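PDB 6SKX: oxidoreductase, putative from Neosartorya fumigata, which probably catalyses the NADPH-dependent reductive amination of carbonyl compounds to amines by way of an imine. Local coordinates for residues 250-253 with 254-258; 66-69 with 70-73; 209-212 with 213-217; 118-121 with 122-125; 186-189 with 190-194. All coordinates share one frame; numbering follows the deposited sequence.

Contact 1. Residues 250-253 with 254-258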
loop_
_atom_site.group_PDB
_atom_site.type_symbol
_atom_site.label_atom_id
_atom_site.label_comp_id
_atom_site.label_asym_id
_atom_site.label_seq_id
_atom_site.Cartn_x
_atom_site.Cartn_y
_atom_site.Cartn_z
ATOM N N VAL A 250 17.525 -2.244 10.617
ATOM C CA VAL A 250 16.387 -2.626 9.737
ATOM C C VAL A 250 16.775 -2.210 8.319
ATOM O O VAL A 250 17.279 -1.069 8.142
ATOM C CB VAL A 250 15.088 -1.946 10.212
ATOM C CG1 VAL A 250 13.976 -2.043 9.182
ATOM C CG2 VAL A 250 14.629 -2.483 11.558
ATOM N N SER A 251 16.595 -3.107 7.353
ATOM C CA SER A 251 16.893 -2.847 5.924
ATOM C C SER A 251 15.983 -1.723 5.407
ATOM O O SER A 251 14.787 -1.697 5.786
ATOM C CB SER A 251 16.730 -4.096 5.108
ATOM O OG SER A 251 16.938 -3.804 3.729
ATOM N N ALA A 252 16.534 -0.857 4.559
ATOM C CA ALA A 252 15.851 0.251 3.860
ATOM C C ALA A 252 15.634 -0.071 2.369
ATOM O O ALA A 252 15.213 0.847 1.613
ATOM C CB ALA A 252 16.681 1.498 4.033
ATOM N N GLU A 253 15.906 -1.301 1.922
ATOM C CA GLU A 253 15.929 -1.648 0.462
ATOM C C GLU A 253 14.579 -1.291 -0.190
ATOM O O GLU A 253 14.573 -0.713 -1.289
ATOM C CB GLU A 253 16.260 -3.132 0.260
ATOM C CG GLU A 253 17.714 -3.497 0.527
ATOM C CD GLU A 253 18.758 -2.759 -0.308
ATOM O OE1 GLU A 253 18.461 -2.417 -1.461
ATOM O OE2 GLU A 253 19.873 -2.519 0.208
ATOM N N PHE A 254 13.475 -1.586 0.500
ATOM C CA PHE A 254 12.071 -1.365 0.069
ATOM C C PHE A 254 11.792 0.056 -0.417
ATOM O O PHE A 254 10.909 0.142 -1.289
ATOM C CB PHE A 254 11.111 -1.640 1.223
ATOM C CG PHE A 254 10.758 -3.083 1.427
ATOM C CD1 PHE A 254 10.280 -3.852 0.373
ATOM C CD2 PHE A 254 10.851 -3.655 2.684
ATOM C CE1 PHE A 254 9.913 -5.171 0.577
ATOM C CE2 PHE A 254 10.481 -4.971 2.884
ATOM C CZ PHE A 254 10.011 -5.726 1.827
ATOM N N ILE A 255 12.461 1.096 0.111
ATOM C CA ILE A 255 12.159 2.531 -0.223
ATOM C C ILE A 255 13.209 3.103 -1.190
ATOM O O ILE A 255 12.960 4.223 -1.711
ATOM C CB ILE A 255 12.022 3.410 1.052
ATOM C CG1 ILE A 255 11.155 4.647 0.813
ATOM C CG2 ILE A 255 13.383 3.818 1.617
ATOM C CD1 ILE A 255 10.657 5.311 2.097
ATOM N N ARG A 256 14.291 2.367 -1.481
ATOM C CA ARG A 256 15.396 2.820 -2.378
ATOM C C ARG A 256 14.899 3.069 -3.801
ATOM O O ARG A 256 15.214 4.119 -4.374
ATOM C CB ARG A 256 16.597 1.868 -2.308
ATOM C CG ARG A 256 17.372 1.980 -0.998
ATOM C CD ARG A 256 18.886 1.982 -1.141
ATOM N NE ARG A 256 19.561 2.590 0.010
ATOM C CZ ARG A 256 19.816 1.981 1.172
ATOM N NH1 ARG A 256 19.449 0.723 1.378
ATOM N NH2 ARG A 256 20.433 2.644 2.139
ATOM N N PRO A 257 14.071 2.180 -4.407
ATOM C CA PRO A 257 13.544 2.433 -5.749
ATOM C C PRO A 257 12.778 3.763 -5.833
ATOM O O PRO A 257 12.969 4.465 -6.794
ATOM C CB PRO A 257 12.652 1.217 -6.032
ATOM C CG PRO A 257 13.238 0.156 -5.135
ATOM C CD PRO A 257 13.598 0.903 -3.867
ATOM N N MET A 258 11.942 4.093 -4.843
ATOM C CA MET A 258 11.175 5.372 -4.854
ATOM C C MET A 258 12.150 6.552 -4.720
ATOM O O MET A 258 11.902 7.578 -5.381
ATOM C CB MET A 258 10.156 5.417 -3.722
ATOM C CG MET A 258 9.479 6.758 -3.564
ATOM S SD MET A 258 8.181 7.074 -4.765
ATOM C CE MET A 258 6.888 5.988 -4.158
#

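Contact 2. Residues 66-69 with 70-73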
loop_
_atom_site.group_PDB
_atom_site.type_symbol
_atom_site.label_atom_id
_atom_site.label_comp_id
_atom_site.label_asym_id
_atom_site.label_seq_id
_atom_site.Cartn_x
_atom_site.Cartn_y
_atom_site.Cartn_z
ATOM N N LEU A 66 -1.286 -24.360 -11.743
ATOM C CA LEU A 66 -0.210 -23.514 -11.130
ATOM C C LEU A 66 0.326 -22.522 -12.162
ATOM O O LEU A 66 0.503 -21.353 -11.769
ATOM C CB LEU A 66 0.915 -24.380 -10.550
ATOM N N ASP A 67 0.536 -22.928 -13.428
ATOM C CA ASP A 67 1.140 -22.032 -14.467
ATOM C C ASP A 67 0.693 -22.455 -15.869
ATOM O O ASP A 67 0.081 -23.542 -15.998
ATOM C CB ASP A 67 2.671 -21.949 -14.353
ATOM C CG ASP A 67 3.403 -23.275 -14.173
ATOM O OD1 ASP A 67 2.900 -24.328 -14.625
ATOM O OD2 ASP A 67 4.503 -23.244 -13.610
ATOM N N ASN A 68 0.965 -21.609 -16.875
ATOM C CA ASN A 68 0.412 -21.779 -18.252
ATOM C C ASN A 68 1.124 -22.961 -18.923
ATOM O O ASN A 68 0.478 -23.681 -19.691
ATOM C CB ASN A 68 0.353 -20.456 -19.017
ATOM C CG ASN A 68 -0.937 -19.685 -18.762
ATOM O OD1 ASN A 68 -0.941 -18.462 -18.538
ATOM N ND2 ASN A 68 -2.061 -20.389 -18.819
ATOM N N ALA A 69 2.343 -23.276 -18.498
ATOM C CA ALA A 69 3.090 -24.486 -18.919
ATOM C C ALA A 69 2.371 -25.752 -18.435
ATOM O O ALA A 69 2.358 -26.745 -19.181
ATOM C CB ALA A 69 4.517 -24.425 -18.406
ATOM N N ALA A 70 1.797 -25.739 -17.231
ATOM C CA ALA A 70 1.091 -26.918 -16.682
ATOM C C ALA A 70 -0.240 -27.093 -17.441
ATOM O O ALA A 70 -0.701 -28.270 -17.609
ATOM C CB ALA A 70 0.910 -26.780 -15.190
ATOM N N VAL A 71 -0.829 -25.989 -17.928
ATOM C CA VAL A 71 -2.037 -26.049 -18.810
ATOM C C VAL A 71 -1.688 -26.833 -20.095
ATOM O O VAL A 71 -2.459 -27.735 -20.442
ATOM C CB VAL A 71 -2.607 -24.656 -19.153
ATOM C CG1 VAL A 71 -3.776 -24.768 -20.127
ATOM C CG2 VAL A 71 -3.006 -23.867 -17.905
ATOM N N GLU A 72 -0.573 -26.515 -20.767
ATOM C CA GLU A 72 -0.171 -27.117 -22.082
ATOM C C GLU A 72 0.172 -28.599 -21.909
ATOM O O GLU A 72 -0.285 -29.418 -22.705
ATOM C CB GLU A 72 1.027 -26.384 -22.690
ATOM C CG GLU A 72 0.786 -24.900 -22.877
ATOM C CD GLU A 72 1.587 -24.244 -23.989
ATOM O OE1 GLU A 72 2.658 -23.653 -23.681
ATOM O OE2 GLU A 72 1.112 -24.288 -25.153
ATOM N N ALA A 73 0.930 -28.922 -20.871
ATOM C CA ALA A 73 1.313 -30.296 -20.489
ATOM C C ALA A 73 0.068 -31.124 -20.134
ATOM O O ALA A 73 -0.023 -32.272 -20.602
ATOM C CB ALA A 73 2.302 -30.236 -19.338
#

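Contact 3. Residues 209-212 with 213-217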
loop_
_atom_site.group_PDB
_atom_site.type_symbol
_atom_site.label_atom_id
_atom_site.label_comp_id
_atom_site.label_asym_id
_atom_site.label_seq_id
_atom_site.Cartn_x
_atom_site.Cartn_y
_atom_site.Cartn_z
ATOM N N THR A 209 -4.821 5.728 0.897
ATOM C CA THR A 209 -5.513 5.076 -0.251
ATOM C C THR A 209 -6.488 6.109 -0.845
ATOM O O THR A 209 -6.493 6.299 -2.067
ATOM C CB THR A 209 -6.211 3.762 0.149
ATOM O OG1 THR A 209 -5.223 2.794 0.497
ATOM C CG2 THR A 209 -7.064 3.217 -0.971
ATOM N N GLU A 210 -7.250 6.800 0.003
ATOM C CA GLU A 210 -8.141 7.906 -0.441
ATOM C C GLU A 210 -7.312 8.965 -1.197
ATOM O O GLU A 210 -7.750 9.374 -2.271
ATOM C CB GLU A 210 -8.905 8.466 0.748
ATOM C CG GLU A 210 -10.016 9.410 0.331
ATOM C CD GLU A 210 -11.209 8.732 -0.325
ATOM O OE1 GLU A 210 -11.459 7.558 -0.013
ATOM O OE2 GLU A 210 -11.876 9.393 -1.132
ATOM N N TYR A 211 -6.121 9.326 -0.713
ATOM C CA TYR A 211 -5.225 10.344 -1.333
ATOM C C TYR A 211 -4.811 9.912 -2.752
ATOM O O TYR A 211 -4.624 10.799 -3.603
ATOM C CB TYR A 211 -4.021 10.619 -0.413
ATOM C CG TYR A 211 -3.117 11.759 -0.813
ATOM C CD1 TYR A 211 -2.047 11.540 -1.660
ATOM C CD2 TYR A 211 -3.287 13.043 -0.319
ATOM C CE1 TYR A 211 -1.194 12.568 -2.033
ATOM C CE2 TYR A 211 -2.437 14.079 -0.678
ATOM C CZ TYR A 211 -1.388 13.843 -1.542
ATOM O OH TYR A 211 -0.518 14.822 -1.925
ATOM N N THR A 212 -4.690 8.612 -3.050
ATOM C CA THR A 212 -4.314 8.152 -4.426
ATOM C C THR A 212 -5.401 8.513 -5.464
ATOM O O THR A 212 -5.057 8.602 -6.665
ATOM C CB THR A 212 -3.997 6.647 -4.487
ATOM O OG1 THR A 212 -5.147 5.875 -4.100
ATOM C CG2 THR A 212 -2.791 6.297 -3.645
ATOM N N LYS A 213 -6.679 8.622 -5.084
ATOM C CA LYS A 213 -7.732 9.059 -6.042
ATOM C C LYS A 213 -7.303 10.420 -6.631
ATOM O O LYS A 213 -7.207 10.554 -7.875
ATOM C CB LYS A 213 -9.092 9.148 -5.346
ATOM C CG LYS A 213 -9.774 7.812 -5.070
ATOM C CD LYS A 213 -10.970 7.940 -4.134
ATOM C CE LYS A 213 -11.779 6.668 -4.042
ATOM N NZ LYS A 213 -12.585 6.628 -2.800
ATOM N N GLY A 214 -6.991 11.378 -5.757
ATOM C CA GLY A 214 -6.475 12.713 -6.128
ATOM C C GLY A 214 -5.295 12.621 -7.082
ATOM O O GLY A 214 -5.288 13.380 -8.072
ATOM N N MET A 215 -4.353 11.708 -6.828
ATOM C CA MET A 215 -3.127 11.539 -7.658
ATOM C C MET A 215 -3.486 11.019 -9.056
ATOM O O MET A 215 -2.769 11.362 -10.028
ATOM C CB MET A 215 -2.146 10.546 -7.038
ATOM C CG MET A 215 -1.406 11.055 -5.816
ATOM S SD MET A 215 -0.434 9.660 -5.186
ATOM C CE MET A 215 0.046 10.238 -3.568
ATOM N N ALA A 216 -4.510 10.180 -9.161
ATOM C CA ALA A 216 -4.916 9.583 -10.453
ATOM C C ALA A 216 -5.515 10.691 -11.329
ATOM O O ALA A 216 -5.197 10.698 -12.526
ATOM C CB ALA A 216 -5.887 8.429 -10.259
ATOM N N LYS A 217 -6.330 11.582 -10.746
ATOM C CA LYS A 217 -6.923 12.766 -11.434
ATOM C C LYS A 217 -5.794 13.642 -12.000
ATOM O O LYS A 217 -5.910 14.052 -13.174
ATOM C CB LYS A 217 -7.831 13.565 -10.490
ATOM C CG LYS A 217 -8.311 14.908 -11.033
#

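Contact 4. Residues 118-121 with 122-125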
loop_
_atom_site.group_PDB
_atom_site.type_symbol
_atom_site.label_atom_id
_atom_site.label_comp_id
_atom_site.label_asym_id
_atom_site.label_seq_id
_atom_site.Cartn_x
_atom_site.Cartn_y
_atom_site.Cartn_z
ATOM N N MET A 118 -9.499 -12.113 -8.523
ATOM C CA MET A 118 -9.041 -11.074 -7.557
ATOM C C MET A 118 -9.687 -11.412 -6.206
ATOM O O MET A 118 -10.739 -10.851 -5.868
ATOM C CB MET A 118 -9.356 -9.659 -8.077
ATOM C CG MET A 118 -8.879 -9.441 -9.554
ATOM S SD MET A 118 -7.095 -9.683 -9.821
ATOM C CE MET A 118 -6.908 -11.437 -10.043
ATOM N N ALA A 119 -9.114 -12.401 -5.522
ATOM C CA ALA A 119 -9.714 -13.023 -4.331
ATOM C C ALA A 119 -8.822 -14.135 -3.811
ATOM O O ALA A 119 -8.118 -14.781 -4.612
ATOM C CB ALA A 119 -11.089 -13.553 -4.665
ATOM N N THR A 120 -8.876 -14.324 -2.495
ATOM C CA THR A 120 -8.434 -15.546 -1.792
ATOM C C THR A 120 -9.487 -16.634 -2.000
ATOM O O THR A 120 -10.640 -16.341 -2.314
ATOM C CB THR A 120 -8.258 -15.274 -0.288
ATOM O OG1 THR A 120 -9.544 -14.893 0.208
ATOM C CG2 THR A 120 -7.219 -14.210 -0.017
ATOM N N PRO A 121 -9.122 -17.918 -1.830
ATOM C CA PRO A 121 -10.101 -19.010 -1.828
ATOM C C PRO A 121 -11.365 -18.779 -0.987
ATOM O O PRO A 121 -12.467 -19.015 -1.497
ATOM C CB PRO A 121 -9.284 -20.204 -1.295
ATOM C CG PRO A 121 -7.892 -19.931 -1.868
ATOM C CD PRO A 121 -7.732 -18.404 -1.815
ATOM N N SER A 122 -11.197 -18.322 0.255
ATOM C CA SER A 122 -12.287 -18.125 1.251
ATOM C C SER A 122 -13.276 -17.042 0.786
ATOM O O SER A 122 -14.428 -17.085 1.232
ATOM C CB SER A 122 -11.708 -17.823 2.648
ATOM O OG SER A 122 -10.728 -16.788 2.596
ATOM N N MET A 123 -12.863 -16.111 -0.085
ATOM C CA MET A 123 -13.720 -15.019 -0.624
ATOM C C MET A 123 -14.638 -15.539 -1.746
ATOM O O MET A 123 -15.614 -14.816 -2.095
ATOM C CB MET A 123 -12.865 -13.864 -1.171
ATOM C CG MET A 123 -12.275 -12.945 -0.081
ATOM S SD MET A 123 -10.949 -11.849 -0.662
ATOM C CE MET A 123 -11.847 -10.679 -1.672
ATOM N N ILE A 124 -14.355 -16.713 -2.324
ATOM C CA ILE A 124 -15.133 -17.219 -3.491
ATOM C C ILE A 124 -16.600 -17.392 -3.061
ATOM O O ILE A 124 -16.851 -18.067 -2.027
ATOM C CB ILE A 124 -14.507 -18.509 -4.094
ATOM C CG1 ILE A 124 -13.215 -18.181 -4.850
ATOM C CG2 ILE A 124 -15.499 -19.247 -4.990
ATOM C CD1 ILE A 124 -13.417 -17.204 -5.992
ATOM N N GLY A 125 -17.530 -16.802 -3.824
ATOM C CA GLY A 125 -18.982 -16.844 -3.526
ATOM C C GLY A 125 -19.486 -15.651 -2.717
ATOM O O GLY A 125 -20.697 -15.491 -2.641
#

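Contact 5. Residues 186-189 with 190-194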
loop_
_atom_site.group_PDB
_atom_site.type_symbol
_atom_site.label_atom_id
_atom_site.label_comp_id
_atom_site.label_asym_id
_atom_site.label_seq_id
_atom_site.Cartn_x
_atom_site.Cartn_y
_atom_site.Cartn_z
ATOM N N ALA A 186 8.629 -3.595 10.917
ATOM C CA ALA A 186 10.012 -3.889 11.343
ATOM C C ALA A 186 10.589 -2.687 12.102
ATOM O O ALA A 186 11.187 -2.878 13.186
ATOM C CB ALA A 186 10.842 -4.232 10.136
ATOM N N LEU A 187 10.465 -1.490 11.529
ATOM C CA LEU A 187 11.078 -0.246 12.073
ATOM C C LEU A 187 10.649 -0.012 13.534
ATOM O O LEU A 187 11.457 0.516 14.331
ATOM C CB LEU A 187 10.661 0.927 11.177
ATOM C CG LEU A 187 11.604 2.117 11.187
ATOM C CD1 LEU A 187 13.043 1.648 11.140
ATOM C CD2 LEU A 187 11.299 3.046 10.030
ATOM N N VAL A 188 9.449 -0.454 13.895
ATOM C CA VAL A 188 8.748 -0.082 15.154
ATOM C C VAL A 188 8.728 -1.274 16.127
ATOM O O VAL A 188 8.314 -1.063 17.293
ATOM C CB VAL A 188 7.334 0.401 14.779
ATOM C CG1 VAL A 188 6.261 -0.661 15.023
ATOM C CG2 VAL A 188 6.980 1.713 15.452
ATOM N N ARG A 189 9.133 -2.469 15.666
ATOM C CA ARG A 189 9.120 -3.762 16.416
ATOM C C ARG A 189 9.728 -3.615 17.826
ATOM O O ARG A 189 9.129 -4.145 18.771
ATOM C CB ARG A 189 9.942 -4.810 15.658
ATOM C CG ARG A 189 9.750 -6.241 16.142
ATOM C CD ARG A 189 8.967 -7.059 15.140
ATOM N NE ARG A 189 9.647 -8.287 14.729
ATOM C CZ ARG A 189 9.255 -9.515 15.053
ATOM N NH1 ARG A 189 8.192 -9.693 15.825
ATOM N NH2 ARG A 189 9.923 -10.565 14.593
ATOM N N SER A 190 10.882 -2.946 17.956
ATOM C CA SER A 190 11.623 -2.714 19.231
ATOM C C SER A 190 10.743 -2.032 20.296
ATOM O O SER A 190 10.993 -2.285 21.486
ATOM C CB SER A 190 12.871 -1.906 18.977
ATOM O OG SER A 190 12.541 -0.723 18.261
ATOM N N SER A 191 9.763 -1.207 19.894
ATOM C CA SER A 191 8.916 -0.367 20.786
ATOM C C SER A 191 7.483 -0.915 20.918
ATOM O O SER A 191 6.951 -0.892 22.068
ATOM C CB SER A 191 8.900 1.079 20.329
ATOM O OG SER A 191 7.946 1.826 21.083
ATOM N N THR A 192 6.820 -1.309 19.819
ATOM C CA THR A 192 5.420 -1.825 19.891
ATOM C C THR A 192 5.258 -3.102 19.065
ATOM O O THR A 192 5.763 -3.236 17.953
ATOM C CB THR A 192 4.351 -0.780 19.520
ATOM O OG1 THR A 192 4.232 -0.731 18.102
ATOM C CG2 THR A 192 4.626 0.608 20.058
ATOM N N PRO A 193 4.493 -4.074 19.591
ATOM C CA PRO A 193 4.162 -5.278 18.830
ATOM C C PRO A 193 3.272 -5.010 17.598
ATOM O O PRO A 193 2.445 -4.122 17.650
ATOM C CB PRO A 193 3.424 -6.144 19.871
ATOM C CG PRO A 193 2.876 -5.166 20.886
ATOM C CD PRO A 193 3.889 -4.046 20.932
ATOM N N ALA A 194 3.426 -5.833 16.554
ATOM C CA ALA A 194 2.751 -5.728 15.240
ATOM C C ALA A 194 1.244 -5.499 15.405
ATOM O O ALA A 194 0.707 -4.609 14.714
ATOM C CB ALA A 194 3.024 -6.959 14.416
HETATM O O HOH W 1 12.633 -2.197 15.533
#

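Contact 1. Residues 250-253 with 254-258
A252 and E253 turn their carbonyls forward onto the residues that lead into helix 256-267, and each oxygen takes one backbone N-H. I255 N donates to A252 O at 3.1 Å, nearly straight at 159°, and R256 N donates to E253 O at 3.1 Å. Both donors stand well above the plane of the carbonyl they use, as i to i+3 bonds of a 3-10 turn do. One step earlier the N-H of E253 is satisfied by a side chain: E253 N reaches S251 OG at 3.3 Å, an ST turn, for which a short hydroxyl residue is well suited. P257, lacking an N-H, fits the first turn of a helix, and its CD lies 3.2 Å from E253 O. On the outer side E253 and R256 form a long salt bridge, OE2 to NH1 at 3.5 Å, with carboxylate and guanidinium planes 46° apart. E253 bends at chi2 (-58°) to bring the acid round, while the methyl of A252 lies over one face of the guanidinium, CB to NH1 3.9 Å. I255 packs on I238, I241 and I242 of helix 231-248, and F254 on S179 and L182 of helix 162-188. The ring of F254 also meets F261 of the second subunit, so this turn joins helix 231-248 to helix 256-267 at the dimer interface.

Contact 2. Residues 66-69 with 70-73
D67 holds CG between its own backbone N and carbonyl carbon (chi1 46°), which swings the carboxylate forward over the first turn of helix 68-75 and sets OD1 3.2 Å from A70 N. This is an N-cap: a short acid accepts from A70 N in the first turn, where the regular i to i+4 acceptors are missing. The capping bond is weak, bent to 134°, and A70 N also makes a weak bond to D67 O. The small methyl of A70 lies alongside, with CB 3.2 Å from D67 OD1. The negative carboxylate at this helix start would probably be favoured by the helix dipole. Regular bonding follows, with V71 N to D67 O at 3.2 Å and A73 N to A69 O at 3.1 Å, the latter close to straight at 169°. V71 CG2 lies 3.6 Å from D67 O, and N68 and V71 run side by side, pointing the same way. E72 sends its carboxylate to R104 in a salt bridge. N68 and V71 pack on N89 of strand 86-89 and on L101 of helix 95-106, which places this helix start in the crossover from strand 60-63 to strand 86-89, next to the NADP-binding L65 and L66.

Contact 3. Residues 209-212 with 213-217
E210 and K213 lie one turn apart on helix 194-221, whose backbone here mixes i to i+3 and i to i+4 bonds: K213 N meets E210 O at 3.1 Å from above the carbonyl plane, while A216 N reaches T212 O at 3.0 Å. The same pair is tied again through the side chains. With CG of E210 opposite its backbone N (chi1 -169°) and a bend at chi2, the carboxylate comes round to the lysine, whose chain runs out extended beyond CG. K213 NZ donates to E210 OE1 at 3.1 Å on the syn side, 33° out of the carboxylate plane, and more weakly to OE2 at 3.3 Å, so the ammonium straddles both oxygens. Both residues are exposed, where long, flexible charged chains can pair without being buried. Round the helix, Y211 and M215 stand four residues apart and cross at about a right angle. The methionine lies at the edge of the ring, a Met-aromatic contact with M215 SD 5.4 Å from the Y211 ring centroid and 75° off the normal; the fine placement of its methyl is doubtful. T212 directs OG1 at T209 O, a bond common for threonine in helices, although its modelled length is too short to be trusted. T212 packs on F181, and M215 on F178, of the second subunit, while A216 meets M198 there, so this stretch of helix 194-221 lies against helices 162-188 and 194-221 of the partner.

Contact 4. Residues 118-121 with 122-125
The loop from strand 111-118 to strand 130-135 of the nucleotide-binding domain makes a short 3-10 turn here, in which T120 and P121 accept from M123 and I124. M123 N donates to T120 O at 3.2 Å and I124 N to P121 O at 3.1 Å, both arriving from well above the carbonyl plane. P121 suits the start of the turn because its ring fixes phi near the helical value and it has no N-H to satisfy. T120 and S122 share a hydrogen bond between hydroxyls, OG1 to OG 3.3 Å, and each holds its oxygen between backbone N and carbonyl carbon (chi1 62° and 50°), which brings the two together. The flexible side chain of M123 crosses T120 at a slant: CG lies 3.4 Å and SD 3.5 Å from T120 OG1. A bend at chi3 (71°) then turns its methyl back toward A119, whose own CB sits 3.9 Å from M123 CB. T120 also touches Y211 of the second subunit. P121 and I124 pack on M12, and P121 on A11, so the loop borders the NADP site of a Rossmann-type domain, where a GxGxxG-like turn opens helix 11-22.

Contact 5. Residues 186-189 with 190-194
V188 and T192 face each other at a slant across the turn following helix 162-188. CG1 of the valine is the branch that meets the threonine, 3.7 Å from T192 OG1, and chi1 of V188 lies at an unusual 101°, away from the staggered positions. T192 has OG1 between its backbone N and carbonyl carbon (chi1 83°), which turns the hydroxyl to the valine, and both side chains also pack on F197 of helix 194-221. Beta-branched residues suit this place because they present a broad, stiff surface close to the backbone.

V188 O takes two N-H groups. T192 N comes in almost in line with the C=O bond at 2.9 Å and 174°, whereas S191 N, at 3.0 Å, arrives from above the carbonyl plane. R189 points away from the turn, its bent chain leading to a long, weak ion pair with D280 of the second subunit. S190 OG bonds to Q248, which also grips L187 O. One water bridges the two sides of the turn: it donates to A186 O at 2.8 Å and accepts from S190 N at 3.1 Å, standing in for a direct backbone bond. P193 then occupies the N-cap position of helix 194-221.

The chemistry is therefore that of a chain reversal held mainly by main-chain bonds, one water and the side chain of Q248. V188 O is doubly satisfied, whereas T192 OG1, buried against the valine methyl, has no partner in the model, which is probably unfavourable.

How the contacts relate
Contacts 2 and 4 belong to the nucleotide-binding domain, contacts 1, 3 and 5 to the helical C-terminal domain. Contact 4 is a surface contact although it lies nearest the middle of the chain; the others are partly buried, mixing buried and exposed residues. Contacts 1 and 5 touch, V250 CG2 lying 3.8 Å from A186 O, and so link the loop before helix 256-267 to the end of helix 162-188. Contacts 3 and 5 lie on successive helices, with centres about 29 Å apart. Salt bridges mark contacts 1 and 3, a carboxylate cap contact 2, paired hydroxyls contact 4 and a water contact 5. All but contact 2 touch the second subunit.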